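Local structure of protein ppBat (Bacteroides thetaiotaomicron VPI-5482, 3CNE) at residues Ile142-Glu146 / Lys147-Asp151. The protein binds flavins such as lumichrome, riboflavin, FMN and FAD as a homodimer, and may serve to store them. Numbering follows the deposited sequence.
Sequences IATDE and KSEID
Between Thr144 and Glu149, whose CA atoms are 7.9 Å apart, the chain swings round in an open surface bend, not a hairpin: strand 142-144 pairs with strand 127-129, whereas strand 148-151 is one of the two edge strands of the seven-stranded sheet within this chain, antiparallel to strand 154-157. Across the inside of the bend the Thr144 and Glu149 side chains approach from opposite directions, and OG1 of Thr144 donates to OE2 of Glu149 over a short 2.6 Å. The hydroxyl meets that oxygen on its anti side, 20° out of the carboxylate plane. Thr144 OG1 lies between its own backbone N and carbonyl carbon (chi1 73°), where it also accepts from the backbone N of Glu146 at 3.3 Å, closing an ST turn. Glu149 folds back at chi2 (-67°), which carries its carboxylate toward the Thr144 hydroxyl. OE2 also packs against CG2 of Thr144 at 3.4 Å and CG of Glu146 at 3.1 Å. The Glu146 carboxylate turns elsewhere: a water donates to its OE1 (2.7 Å) and accepts from the backbone N of Lys147 (2.8 Å). OD1 of Asp145 forms a salt bridge with NZ of Lys135, while Ser148 OG is hydrogen-bonded to Thr165 OG1, and the Lys147 side chain lies near the riboflavin-binding Trp164. With valine in place of Thr144, Glu149 OE2 would probably lose its hydroxyl donor and the Glu146 N-H its side-chain acceptor, leaving the bend freer to flex. One hydroxyl thus ties a carboxylate to a backbone amide; Glu146 OE1 is 5.3 Å from Glu149 OE2, near enough for two probably negative groups to repel, a cost the donation likely offsets in part.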
ATOM      1  N   ILE A 142       4.306 -27.648  -2.883  1.00 33.39           N
ATOM      2  CA  ILE A 142       3.335 -28.050  -3.884  1.00 33.84           C
ATOM      3  C   ILE A 142       2.596 -26.809  -4.402  1.00 34.23           C
ATOM      4  O   ILE A 142       1.644 -26.357  -3.782  1.00 33.88           O
ATOM      5  CB  ILE A 142       2.325 -29.059  -3.250  1.00 33.92           C
ATOM      6  CG1 ILE A 142       3.076 -30.310  -2.765  1.00 33.44           C
ATOM      7  CG2 ILE A 142       1.171 -29.392  -4.220  1.00 33.62           C
ATOM      8  CD1 ILE A 142       2.316 -31.167  -1.757  1.00 34.59           C
ATOM      9  N   ALA A 143       3.025 -26.258  -5.536  1.00 34.62           N
ATOM     10  CA  ALA A 143       2.396 -25.033  -6.044  1.00 35.15           C
ATOM     11  C   ALA A 143       1.013 -25.300  -6.612  1.00 35.12           C
ATOM     12  O   ALA A 143       0.809 -26.245  -7.378  1.00 34.79           O
ATOM     13  CB  ALA A 143       3.269 -24.364  -7.093  1.00 35.16           C
ATOM     14  N   THR A 144       0.062 -24.456  -6.241  1.00 35.01           N
ATOM     15  CA  THR A 144      -1.280 -24.541  -6.805  1.00 34.62           C
ATOM     16  C   THR A 144      -1.582 -23.306  -7.653  1.00 35.15           C
ATOM     17  O   THR A 144      -0.787 -22.358  -7.700  1.00 34.55           O
ATOM     18  CB  THR A 144      -2.357 -24.759  -5.714  1.00 34.78           C
ATOM     19  OG1 THR A 144      -2.552 -23.561  -4.972  1.00 34.53           O
ATOM     20  CG2 THR A 144      -1.972 -25.901  -4.745  1.00 34.00           C
ATOM     21  N   ASP A 145      -2.722 -23.335  -8.339  1.00 35.79           N
ATOM     22  CA  ASP A 145      -3.223 -22.184  -9.094  1.00 36.35           C
ATOM     23  C   ASP A 145      -4.194 -21.355  -8.255  1.00 35.93           C
ATOM     24  O   ASP A 145      -4.790 -20.405  -8.752  1.00 36.22           O
ATOM     25  CB  ASP A 145      -3.949 -22.636 -10.375  1.00 36.62           C
ATOM     26  CG  ASP A 145      -3.035 -23.330 -11.376  1.00 39.20           C
ATOM     27  OD1 ASP A 145      -1.817 -23.036 -11.433  1.00 39.21           O
ATOM     28  OD2 ASP A 145      -3.570 -24.179 -12.129  1.00 42.39           O
ATOM     29  N   GLU A 146      -4.354 -21.718  -6.985  1.00 35.88           N
ATOM     30  CA  GLU A 146      -5.280 -21.005  -6.089  1.00 35.03           C
ATOM     31  C   GLU A 146      -4.815 -19.587  -5.773  1.00 34.01           C
ATOM     32  O   GLU A 146      -3.620 -19.280  -5.889  1.00 32.65           O
ATOM     33  CB  GLU A 146      -5.525 -21.794  -4.795  1.00 35.36           C
ATOM     34  CG  GLU A 146      -6.264 -23.108  -5.012  1.00 37.65           C
ATOM     35  CD  GLU A 146      -7.504 -22.935  -5.873  1.00 40.75           C
ATOM     36  OE1 GLU A 146      -8.456 -22.268  -5.407  1.00 41.07           O
ATOM     37  OE2 GLU A 146      -7.513 -23.455  -7.014  1.00 42.32           O
ATOM     38  N   LYS A 147      -5.783 -18.752  -5.365  1.00 32.69           N
ATOM     39  CA  LYS A 147      -5.570 -17.343  -5.055  1.00 32.02           C
ATOM     40  C   LYS A 147      -4.731 -17.190  -3.794  1.00 30.94           C
ATOM     41  O   LYS A 147      -3.944 -16.248  -3.669  1.00 29.30           O
ATOM     42  CB  LYS A 147      -6.905 -16.612  -4.865  1.00 31.78           C
ATOM     43  CG  LYS A 147      -7.663 -16.271  -6.142  1.00 33.30           C
ATOM     44  CD  LYS A 147      -8.932 -15.498  -5.818  1.00 33.78           C
ATOM     45  CE  LYS A 147      -9.855 -15.353  -7.008  1.00 37.91           C
ATOM     46  NZ  LYS A 147      -9.480 -14.185  -7.840  1.00 41.76           N
ATOM     47  N   SER A 148      -4.945 -18.107  -2.846  1.00 29.31           N
ATOM     48  CA  SER A 148      -4.107 -18.229  -1.669  1.00 28.28           C
ATOM     49  C   SER A 148      -4.183 -19.668  -1.180  1.00 28.24           C
ATOM     50  O   SER A 148      -5.072 -20.410  -1.592  1.00 27.53           O
ATOM     51  CB  SER A 148      -4.512 -17.248  -0.567  1.00 27.91           C
ATOM     52  OG  SER A 148      -5.898 -17.312  -0.248  1.00 26.20           O
ATOM     53  N   GLU A 149      -3.228 -20.040  -0.332  1.00 27.84           N
ATOM     54  CA  GLU A 149      -3.128 -21.373   0.250  1.00 28.60           C
ATOM     55  C   GLU A 149      -2.713 -21.220   1.697  1.00 28.85           C
ATOM     56  O   GLU A 149      -1.785 -20.457   2.018  1.00 29.19           O
ATOM     57  CB  GLU A 149      -2.078 -22.238  -0.468  1.00 28.58           C
ATOM     58  CG  GLU A 149      -2.489 -22.732  -1.860  1.00 30.60           C
ATOM     59  CD  GLU A 149      -3.659 -23.740  -1.860  1.00 32.97           C
ATOM     60  OE1 GLU A 149      -4.065 -24.237  -0.794  1.00 35.09           O
ATOM     61  OE2 GLU A 149      -4.162 -24.052  -2.951  1.00 35.76           O
ATOM     62  N   ILE A 150      -3.422 -21.933   2.565  1.00 28.53           N
ATOM     63  CA  ILE A 150      -3.027 -22.059   3.947  1.00 28.34           C
ATOM     64  C   ILE A 150      -2.783 -23.538   4.179  1.00 28.52           C
ATOM     65  O   ILE A 150      -3.682 -24.358   4.031  1.00 28.53           O
ATOM     66  CB  ILE A 150      -4.090 -21.439   4.913  1.00 27.85           C
ATOM     67  CG1 ILE A 150      -4.166 -19.924   4.683  1.00 28.85           C
ATOM     68  CG2 ILE A 150      -3.743 -21.749   6.382  1.00 28.49           C
ATOM     69  CD1 ILE A 150      -5.292 -19.237   5.423  1.00 27.49           C
ATOM     70  N   ASP A 151      -1.539 -23.870   4.482  1.00 28.80           N
ATOM     71  CA  ASP A 151      -1.142 -25.240   4.687  1.00 28.68           C
ATOM     72  C   ASP A 151      -0.091 -25.270   5.770  1.00 29.50           C
ATOM     73  O   ASP A 151       1.064 -24.845   5.569  1.00 29.28           O
ATOM     74  CB  ASP A 151      -0.635 -25.901   3.387  1.00 28.29           C
ATOM     75  CG  ASP A 151      -0.556 -27.432   3.508  1.00 29.16           C
ATOM     76  OD1 ASP A 151      -0.971 -27.936   4.563  1.00 28.11           O
ATOM     77  OD2 ASP A 151      -0.101 -28.127   2.573  1.00 25.28           O
TER
HETATM   78  O   HOH W   1      -8.431 -19.618  -5.935  1.00 32.84           O